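Local structure of trichothecene 15-O-acetyltransferase TRI3 (Fusarium sporotrichioides, 3FOT) at residues 272-277 with 492-497; 52-57 with 468-473; 109-114 with 223-228. The protein transfers an acetyl group to the 15-oxygen of trichothecenes during the biosynthesis of T-2 toxin and related fungal mycotoxins. One frame throughout, in Å; residues are numbered along the deposited sequence.

Contact 1: 272-277 with 492-497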
loop_
_atom_site.group_PDB
_atom_site.type_symbol
_atom_site.label_atom_id
_atom_site.label_comp_id
_atom_site.label_asym_id
_atom_site.label_seq_id
_atom_site.Cartn_x
_atom_site.Cartn_y
_atom_site.Cartn_z
ATOM N N PRO A 272 -1.026 19.901 -16.571
ATOM C CA PRO A 272 -2.095 19.997 -15.589
ATOM C C PRO A 272 -3.364 19.247 -15.998
ATOM O O PRO A 272 -3.609 19.033 -17.182
ATOM C CB PRO A 272 -2.404 21.498 -15.548
ATOM C CG PRO A 272 -1.970 22.004 -16.853
ATOM C CD PRO A 272 -0.764 21.200 -17.225
ATOM N N GLY A 273 -4.163 18.889 -15.001
ATOM C CA GLY A 273 -5.443 18.238 -15.225
ATOM C C GLY A 273 -5.631 17.013 -14.356
ATOM O O GLY A 273 -4.799 16.717 -13.493
ATOM N N LEU A 274 -6.736 16.302 -14.593
ATOM C CA LEU A 274 -7.069 15.085 -13.872
ATOM C C LEU A 274 -7.779 14.134 -14.825
ATOM O O LEU A 274 -8.744 14.525 -15.498
ATOM C CB LEU A 274 -7.956 15.349 -12.652
ATOM C CG LEU A 274 -8.399 14.163 -11.753
ATOM C CD1 LEU A 274 -7.253 13.390 -11.060
ATOM C CD2 LEU A 274 -9.414 14.637 -10.710
ATOM N N ALA A 275 -7.275 12.903 -14.901
ATOM C CA ALA A 275 -7.955 11.850 -15.636
ATOM C C ALA A 275 -7.785 10.542 -14.859
ATOM O O ALA A 275 -8.078 10.512 -13.666
ATOM C CB ALA A 275 -7.461 11.765 -17.086
ATOM N N LEU A 276 -7.278 9.495 -15.503
ATOM C CA LEU A 276 -7.318 8.160 -14.905
ATOM C C LEU A 276 -5.977 7.724 -14.320
ATOM O O LEU A 276 -4.939 8.049 -14.893
ATOM C CB LEU A 276 -7.760 7.147 -15.964
ATOM C CG LEU A 276 -9.205 7.339 -16.454
ATOM C CD1 LEU A 276 -9.538 6.505 -17.680
ATOM C CD2 LEU A 276 -10.149 7.001 -15.340
ATOM N N PRO A 277 -6.003 6.960 -13.191
ATOM C CA PRO A 277 -4.741 6.401 -12.692
ATOM C C PRO A 277 -4.224 5.338 -13.632
ATOM O O PRO A 277 -5.016 4.543 -14.180
ATOM C CB PRO A 277 -5.129 5.785 -11.332
ATOM C CG PRO A 277 -6.575 5.501 -11.445
ATOM C CD PRO A 277 -7.148 6.583 -12.338
ATOM N N ILE A 492 3.090 4.573 -10.533
ATOM C CA ILE A 492 1.697 4.921 -10.734
ATOM C C ILE A 492 1.641 6.420 -10.991
ATOM O O ILE A 492 2.382 7.198 -10.372
ATOM C CB ILE A 492 0.814 4.540 -9.538
ATOM C CG1 ILE A 492 0.993 3.068 -9.175
ATOM C CG2 ILE A 492 -0.643 4.763 -9.847
ATOM C CD1 ILE A 492 1.784 2.881 -7.951
ATOM N N TYR A 493 0.805 6.791 -11.942
ATOM C CA TYR A 493 0.719 8.174 -12.357
ATOM C C TYR A 493 -0.689 8.417 -12.808
ATOM O O TYR A 493 -1.468 7.468 -12.976
ATOM C CB TYR A 493 1.723 8.460 -13.463
ATOM C CG TYR A 493 1.464 7.790 -14.784
ATOM C CD1 TYR A 493 0.954 8.517 -15.856
ATOM C CD2 TYR A 493 1.754 6.432 -14.982
ATOM C CE1 TYR A 493 0.728 7.922 -17.069
ATOM C CE2 TYR A 493 1.540 5.835 -16.201
ATOM C CZ TYR A 493 1.030 6.590 -17.242
ATOM O OH TYR A 493 0.796 6.003 -18.468
ATOM N N ASN A 494 -1.036 9.684 -12.960
ATOM C CA ASN A 494 -2.318 10.017 -13.533
ATOM C C ASN A 494 -2.108 10.393 -14.988
ATOM O O ASN A 494 -1.239 11.211 -15.287
ATOM C CB ASN A 494 -2.953 11.153 -12.756
ATOM C CG ASN A 494 -4.402 11.298 -13.085
ATOM O OD1 ASN A 494 -4.750 11.945 -14.071
ATOM N ND2 ASN A 494 -5.256 10.625 -12.312
ATOM N N ASP A 495 -2.902 9.810 -15.893
ATOM C CA ASP A 495 -2.642 9.987 -17.327
ATOM C C ASP A 495 -3.034 11.334 -17.927
ATOM O O ASP A 495 -2.806 11.559 -19.121
ATOM C CB ASP A 495 -3.137 8.813 -18.181
ATOM C CG ASP A 495 -4.650 8.757 -18.320
ATOM O OD1 ASP A 495 -5.360 9.665 -17.856
ATOM O OD2 ASP A 495 -5.144 7.778 -18.929
ATOM N N ALA A 496 -3.595 12.218 -17.104
ATOM C CA ALA A 496 -3.735 13.621 -17.481
ATOM C C ALA A 496 -2.380 14.330 -17.442
ATOM O O ALA A 496 -2.162 15.310 -18.170
ATOM C CB ALA A 496 -4.689 14.313 -16.555
ATOM N N ASN A 497 -1.482 13.829 -16.592
ATOM C CA ASN A 497 -0.276 14.581 -16.221
ATOM C C ASN A 497 0.993 14.145 -16.955
ATOM O O ASN A 497 1.942 14.943 -17.101
ATOM C CB ASN A 497 -0.059 14.524 -14.704
ATOM C CG ASN A 497 -1.288 14.933 -13.917
ATOM O OD1 ASN A 497 -1.674 14.247 -12.976
ATOM N ND2 ASN A 497 -1.927 16.051 -14.311
HETATM O O HOH W 1 -3.739 17.175 -18.984
#
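The side-chain amide of Asn494 lies against the backbone of Ala275 and engages both its N-H and its C=O, much as a peptide group would. Asn494 is the last residue of strand 486-494, and its OD1 also closes an Asx turn by accepting from Ala496 N; the antiparallel neighbour, strand 277-283, starts just where this turn begins. CG stands anti to the backbone N (chi1 -166°), beside the carbonyl carbon. From there OD1 receives Ala275 N at 2.8 Å on a lone pair, while ND2 gives to Ala275 O at 3.1 Å, sitting above that carbonyl plane. Asparagine suits the place because its amide carries a donor N-H and an acceptor oxygen side by side, spaced to meet Ala275 O and N; the same ND2 also reaches Gln471 O.

Asp495 grips Leu276 in a similar way, using its backbone and its side chain. Its N gives to Leu276 O at 2.9 Å, and its OD1 takes Leu276 N from above the carboxylate plane at 3.0 Å. OD2 pairs with Arg278 in a salt bridge. Pro277 faces Asn494 as a non-hydrogen-bonded pair, so the proline ring, lacking an N-H, costs the ladder no bond here.

Farther along, Ala496 CB rests on the loop backbone, 3.4 Å from Ala275 N, a close fit for a small residue. Gly273 needs to be glycine, since its phi of 132° would drive a CB into the preceding carbonyl oxygen. Asn497 ND2 gives to Gly273 O as well as to its stronger partner, Gln271 O. Beyond it one water donates to Pro272 O and to Ala496 O, 2.6 Å from each.

Contact 2: 52-57 with 468-473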
loop_
_atom_site.group_PDB
_atom_site.type_symbol
_atom_site.label_atom_id
_atom_site.label_comp_id
_atom_site.label_asym_id
_atom_site.label_seq_id
_atom_site.Cartn_x
_atom_site.Cartn_y
_atom_site.Cartn_z
ATOM N N ASP A 52 -7.529 4.434 -3.579
ATOM C CA ASP A 52 -7.914 3.026 -3.387
ATOM C C ASP A 52 -6.697 2.113 -3.601
ATOM O O ASP A 52 -5.843 2.391 -4.461
ATOM C CB ASP A 52 -9.028 2.620 -4.362
ATOM C CG ASP A 52 -10.435 2.958 -3.860
ATOM O OD1 ASP A 52 -10.603 3.828 -2.967
ATOM O OD2 ASP A 52 -11.404 2.344 -4.370
ATOM N N LEU A 53 -6.647 1.038 -2.823
ATOM C CA LEU A 53 -5.589 0.024 -2.908
ATOM C C LEU A 53 -6.065 -1.121 -3.769
ATOM O O LEU A 53 -7.214 -1.549 -3.644
ATOM C CB LEU A 53 -5.302 -0.563 -1.517
ATOM C CG LEU A 53 -5.005 0.364 -0.349
ATOM C CD1 LEU A 53 -5.028 -0.432 0.946
ATOM C CD2 LEU A 53 -3.656 0.960 -0.614
ATOM N N TYR A 54 -5.201 -1.612 -4.652
ATOM C CA TYR A 54 -5.486 -2.858 -5.355
ATOM C C TYR A 54 -4.265 -3.753 -5.243
ATOM O O TYR A 54 -3.124 -3.281 -5.368
ATOM C CB TYR A 54 -5.730 -2.622 -6.832
ATOM C CG TYR A 54 -6.969 -1.848 -7.190
ATOM C CD1 TYR A 54 -8.099 -2.520 -7.655
ATOM C CD2 TYR A 54 -7.000 -0.452 -7.110
ATOM C CE1 TYR A 54 -9.235 -1.836 -8.042
ATOM C CE2 TYR A 54 -8.150 0.257 -7.498
ATOM C CZ TYR A 54 -9.258 -0.452 -7.957
ATOM O OH TYR A 54 -10.405 0.159 -8.384
ATOM N N ILE A 55 -4.513 -5.034 -5.016
ATOM C CA ILE A 55 -3.439 -6.046 -5.035
ATOM C C ILE A 55 -3.805 -7.083 -6.106
ATOM O O ILE A 55 -4.861 -7.700 -6.038
ATOM C CB ILE A 55 -3.236 -6.697 -3.643
ATOM C CG1 ILE A 55 -2.858 -5.617 -2.606
ATOM C CG2 ILE A 55 -2.097 -7.787 -3.683
ATOM C CD1 ILE A 55 -3.099 -6.060 -1.127
ATOM N N ALA A 56 -2.944 -7.236 -7.117
ATOM C CA ALA A 56 -3.200 -8.172 -8.203
ATOM C C ALA A 56 -2.323 -9.381 -7.969
ATOM O O ALA A 56 -1.076 -9.255 -7.905
ATOM C CB ALA A 56 -2.895 -7.512 -9.578
ATOM N N THR A 57 -2.951 -10.538 -7.768
ATOM C CA THR A 57 -2.186 -11.764 -7.551
ATOM C C THR A 57 -2.457 -12.678 -8.750
ATOM O O THR A 57 -3.594 -12.813 -9.184
ATOM C CB THR A 57 -2.485 -12.459 -6.187
ATOM O OG1 THR A 57 -3.858 -12.875 -6.120
ATOM C CG2 THR A 57 -2.169 -11.536 -4.978
ATOM N N VAL A 468 -0.861 -1.894 -6.295
ATOM C CA VAL A 468 -1.122 -0.576 -6.867
ATOM C C VAL A 468 -1.977 0.286 -5.923
ATOM O O VAL A 468 -2.866 -0.215 -5.226
ATOM C CB VAL A 468 -1.722 -0.662 -8.314
ATOM C CG1 VAL A 468 -0.844 -1.545 -9.228
ATOM C CG2 VAL A 468 -3.118 -1.193 -8.290
ATOM N N VAL A 469 -1.670 1.582 -5.879
ATOM C CA VAL A 469 -2.489 2.552 -5.144
ATOM C C VAL A 469 -2.868 3.601 -6.160
ATOM O O VAL A 469 -1.971 4.116 -6.852
ATOM C CB VAL A 469 -1.722 3.226 -4.005
ATOM C CG1 VAL A 469 -2.623 4.214 -3.286
ATOM C CG2 VAL A 469 -1.214 2.167 -3.035
ATOM N N ASN A 470 -4.164 3.900 -6.290
ATOM C CA ASN A 470 -4.617 4.858 -7.296
ATOM C C ASN A 470 -3.887 6.181 -7.096
ATOM O O ASN A 470 -3.608 6.564 -5.967
ATOM C CB ASN A 470 -6.117 5.118 -7.187
ATOM C CG ASN A 470 -6.964 4.014 -7.823
ATOM O OD1 ASN A 470 -6.465 3.167 -8.571
ATOM N ND2 ASN A 470 -8.252 4.036 -7.532
ATOM N N GLN A 471 -3.586 6.866 -8.194
ATOM C CA GLN A 471 -2.887 8.151 -8.141
ATOM C C GLN A 471 -3.713 9.221 -8.858
ATOM O O GLN A 471 -3.956 9.118 -10.070
ATOM C CB GLN A 471 -1.495 8.046 -8.770
ATOM C CG GLN A 471 -0.774 9.398 -8.990
ATOM C CD GLN A 471 -0.383 10.098 -7.691
ATOM O OE1 GLN A 471 -1.230 10.397 -6.852
ATOM N NE2 GLN A 471 0.910 10.389 -7.539
ATOM N N SER A 472 -4.140 10.218 -8.084
ATOM C CA SER A 472 -4.893 11.354 -8.594
ATOM C C SER A 472 -4.088 12.664 -8.542
ATOM O O SER A 472 -4.592 13.711 -8.952
ATOM C CB SER A 472 -6.157 11.532 -7.750
ATOM O OG SER A 472 -5.794 11.903 -6.407
ATOM N N LEU A 473 -2.883 12.609 -7.985
ATOM C CA LEU A 473 -2.014 13.792 -7.898
ATOM C C LEU A 473 -0.960 13.713 -9.002
ATOM O O LEU A 473 -0.734 12.627 -9.564
ATOM C CB LEU A 473 -1.396 13.925 -6.494
ATOM C CG LEU A 473 -2.350 14.500 -5.421
ATOM C CD1 LEU A 473 -1.780 14.373 -4.016
ATOM C CD2 LEU A 473 -2.762 15.970 -5.708
#
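Tyr54 and Val468 exchange both of their backbone bonds as an antiparallel hydrogen-bonded pair: Tyr54 N gives to Val468 O at 2.8 Å, and Val468 N gives back to Tyr54 O. One step on, Leu53 and Val469 form the non-hydrogen-bonded pair, and the ladder ends where Asn470 N gives to Asp52 O at 2.9 Å. This acceptor gains a lesser contact as well, from Val469 CA at 3.4 Å.

The side chain of Asn470 is satisfied outside the two strands. Its OD1 accepts from Trp138 NE1 and its ND2 gives to Ala49 O and Glu142 OE2, so both ends of this buried amide have partners. The same Glu142 carboxylate bonds the hydroxyl of Tyr54, which also bonds Arg145, while Asp52 OD2 is held by Ser154 OG. An amide is apt here because it must serve as donor and acceptor at once. The Tyr54 ring stacks on His183 and meets Trp138 edge-to-face. Asn470 crosses it with the two planes 45° apart: ND2 lies at the ring edge, in its plane, and OD1 comes within 3.5 Å of Tyr54 CE2. Asp52 CB lies 3.6 Å from the same ND2.

On the other face the contact between the segments is apolar: Leu53 and Val469 lie side by side and point the same way, touching through Leu53 CD2 and Val469 CG2 at 3.6 Å. Leu53 also touches His186 and Trp189, in a loop whose sequence matches the HXXXDG motif of the BAHD superfamily; in relatives that histidine is the catalytic base, and His186 probably corresponds to it.

Strand 53-61 thus runs between strand 177-184 and strand 457-469 in a mixed sheet, with helix 134-147 packed on the Tyr54 face and helix 191-205 on the face bearing Ile55.

Contact 3: 109-114 with 223-228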
loop_
_atom_site.group_PDB
_atom_site.type_symbol
_atom_site.label_atom_id
_atom_site.label_comp_id
_atom_site.label_asym_id
_atom_site.label_seq_id
_atom_site.Cartn_x
_atom_site.Cartn_y
_atom_site.Cartn_z
ATOM N N GLU A 109 -19.773 -2.531 12.716
ATOM C CA GLU A 109 -20.947 -3.147 13.348
ATOM C C GLU A 109 -20.920 -4.663 13.128
ATOM O O GLU A 109 -20.742 -5.139 12.004
ATOM C CB GLU A 109 -22.239 -2.527 12.807
ATOM C CG GLU A 109 -23.530 -3.133 13.377
ATOM C CD GLU A 109 -24.790 -2.558 12.745
ATOM O OE1 GLU A 109 -24.746 -2.034 11.605
ATOM O OE2 GLU A 109 -25.845 -2.634 13.403
ATOM N N SER A 110 -21.066 -5.418 14.211
ATOM C CA SER A 110 -21.201 -6.883 14.085
ATOM C C SER A 110 -22.407 -7.248 13.232
ATOM O O SER A 110 -23.420 -6.546 13.271
ATOM C CB SER A 110 -21.388 -7.518 15.447
ATOM O OG SER A 110 -20.190 -7.606 16.123
ATOM N N PRO A 111 -22.317 -8.349 12.460
ATOM C CA PRO A 111 -23.493 -8.804 11.710
ATOM C C PRO A 111 -24.673 -9.066 12.651
ATOM O O PRO A 111 -24.490 -9.606 13.744
ATOM C CB PRO A 111 -23.020 -10.118 11.063
ATOM C CG PRO A 111 -21.509 -9.933 10.944
ATOM C CD PRO A 111 -21.129 -9.194 12.195
ATOM N N GLU A 112 -25.853 -8.637 12.223
ATOM C CA GLU A 112 -27.089 -8.812 12.993
ATOM C C GLU A 112 -27.486 -10.278 13.134
ATOM O O GLU A 112 -28.259 -10.638 14.025
ATOM C CB GLU A 112 -28.230 -8.017 12.353
ATOM C CG GLU A 112 -28.416 -8.255 10.860
ATOM C CD GLU A 112 -29.857 -8.090 10.405
ATOM O OE1 GLU A 112 -30.320 -6.936 10.286
ATOM O OE2 GLU A 112 -30.520 -9.123 10.147
ATOM N N SER A 113 -26.972 -11.114 12.237
ATOM C CA SER A 113 -27.260 -12.536 12.222
ATOM C C SER A 113 -26.213 -13.236 11.378
ATOM O O SER A 113 -25.528 -12.605 10.573
ATOM C CB SER A 113 -28.647 -12.803 11.628
ATOM O OG SER A 113 -28.705 -12.461 10.247
ATOM N N ASN A 114 -26.102 -14.547 11.546
ATOM C CA ASN A 114 -25.188 -15.314 10.729
ATOM C C ASN A 114 -25.587 -15.238 9.233
ATOM O O ASN A 114 -24.711 -15.193 8.359
ATOM C CB ASN A 114 -25.033 -16.750 11.274
ATOM C CG ASN A 114 -24.306 -16.798 12.644
ATOM O OD1 ASN A 114 -23.163 -17.273 12.750
ATOM N ND2 ASN A 114 -24.969 -16.315 13.691
ATOM N N GLY A 223 -20.228 -10.573 17.229
ATOM C CA GLY A 223 -20.128 -9.768 18.442
ATOM C C GLY A 223 -18.790 -9.974 19.100
ATOM O O GLY A 223 -18.136 -9.008 19.521
ATOM N N GLN A 224 -18.341 -11.226 19.150
ATOM C CA GLN A 224 -17.058 -11.546 19.756
ATOM C C GLN A 224 -15.821 -11.061 19.001
ATOM O O GLN A 224 -14.729 -11.105 19.546
ATOM C CB GLN A 224 -16.919 -13.047 20.021
ATOM C CG GLN A 224 -18.038 -13.605 20.872
ATOM C CD GLN A 224 -17.781 -15.035 21.253
ATOM O OE1 GLN A 224 -16.854 -15.669 20.734
ATOM N NE2 GLN A 224 -18.601 -15.564 22.161
ATOM N N GLU A 225 -16.007 -10.576 17.778
ATOM C CA GLU A 225 -14.887 -10.069 16.965
ATOM C C GLU A 225 -14.614 -8.579 17.191
ATOM O O GLU A 225 -13.608 -8.069 16.736
ATOM C CB GLU A 225 -15.157 -10.303 15.471
ATOM C CG GLU A 225 -16.058 -9.265 14.809
ATOM C CD GLU A 225 -17.562 -9.458 15.106
ATOM O OE1 GLU A 225 -17.917 -10.286 15.975
ATOM O OE2 GLU A 225 -18.394 -8.795 14.449
ATOM N N ILE A 226 -15.500 -7.876 17.883
ATOM C CA ILE A 226 -15.293 -6.438 18.135
ATOM C C ILE A 226 -13.951 -6.198 18.820
ATOM O O ILE A 226 -13.204 -5.293 18.437
ATOM C CB ILE A 226 -16.495 -5.823 18.896
ATOM C CG1 ILE A 226 -17.714 -5.796 17.967
ATOM C CG2 ILE A 226 -16.178 -4.408 19.408
ATOM C CD1 ILE A 226 -19.001 -5.533 18.666
ATOM N N LYS A 227 -13.616 -7.045 19.796
ATOM C CA LYS A 227 -12.343 -6.920 20.496
ATOM C C LYS A 227 -11.124 -7.215 19.598
ATOM O O LYS A 227 -9.980 -6.988 20.018
ATOM C CB LYS A 227 -12.312 -7.836 21.717
ATOM C CG LYS A 227 -12.428 -9.326 21.376
ATOM C CD LYS A 227 -12.448 -10.175 22.664
ATOM C CE LYS A 227 -12.655 -11.645 22.338
ATOM N NZ LYS A 227 -14.084 -11.933 21.998
ATOM N N ASN A 228 -11.381 -7.725 18.387
ATOM C CA ASN A 228 -10.298 -8.056 17.438
ATOM C C ASN A 228 -9.944 -6.917 16.486
ATOM O O ASN A 228 -8.938 -6.994 15.769
ATOM C CB ASN A 228 -10.637 -9.326 16.639
ATOM C CG ASN A 228 -10.622 -10.578 17.497
ATOM O OD1 ASN A 228 -9.983 -10.615 18.550
ATOM N ND2 ASN A 228 -11.275 -11.632 17.016
#
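Ser110 and Gly223 bring the two backbones nearest, their CA atoms 5.3 Å apart, yet the chains do not pair like strands. Ser110 and Pro111 take polyproline II angles, carrying the chain out of strand 105-109. Gly223 instead has phi 111°, where a CB would be jammed against the preceding carbonyl oxygen, so glycine fits. It opens a type I beta turn that ends at Ile226, closed by a weak bond from Ile226 N to Gly223 O, and the chain then passes into a short 3-10 segment, where Asn228 N gives to Glu225 O at 2.8 Å.

The Glu225 carboxylate joins the two loops. With CG set between the backbone N and the carbonyl carbon (chi1 82°) and the chain bent again at chi2, it folds back over its own turn. OE1 accepts Gly223 N on its syn lone pair, in a bond that is short and bent. OE2 receives the hydroxyl of Ser110 at 2.7 Å, from above the carboxylate plane, and takes a second hydroxyl from Tyr108. The type I turn is thus braced by a carboxylate that accepts the N-H of the turn's first residue, and the contact joins the loop between strand 105-109 and helix 114-124 to the one that follows helix 191-205.

Serine suits position 110 because its short side chain places a hydroxyl within reach of the buried carboxylate. Ile226 lays CD1 3.5 Å from Ser110 OG, an apolar flank to the polar pair. Pro111 meets Glu225 tip to tip, with its CD 3.6 Å from OE2. Phe87 of helix 71-88 packs against Glu225, and Arg86 of that helix touches Pro111.

Contacts 1 and 2 are neighbours, their centres 13 Å apart, and they touch: besides the Asn494 bond, Ile492 packs on Val469 and Gln471. Their segments alternate along the chain, in the order 52-57, 272-277, 468-473, 492-497. Residues 468-473 lead out of the six-stranded mixed sheet toward the four-stranded mixed sheet of contact 1, so the two contacts lie where the chain passes between sheets, consistent with the junction of two halves expected in the BAHD superfamily. Contact 3 stands apart, its centre 29 Å from that of contact 2 and 40 Å from that of contact 1. Both its segments fall between 52-57 and 272-277, and it joins peripheral loops beside the antiparallel sheet containing strand 105-109.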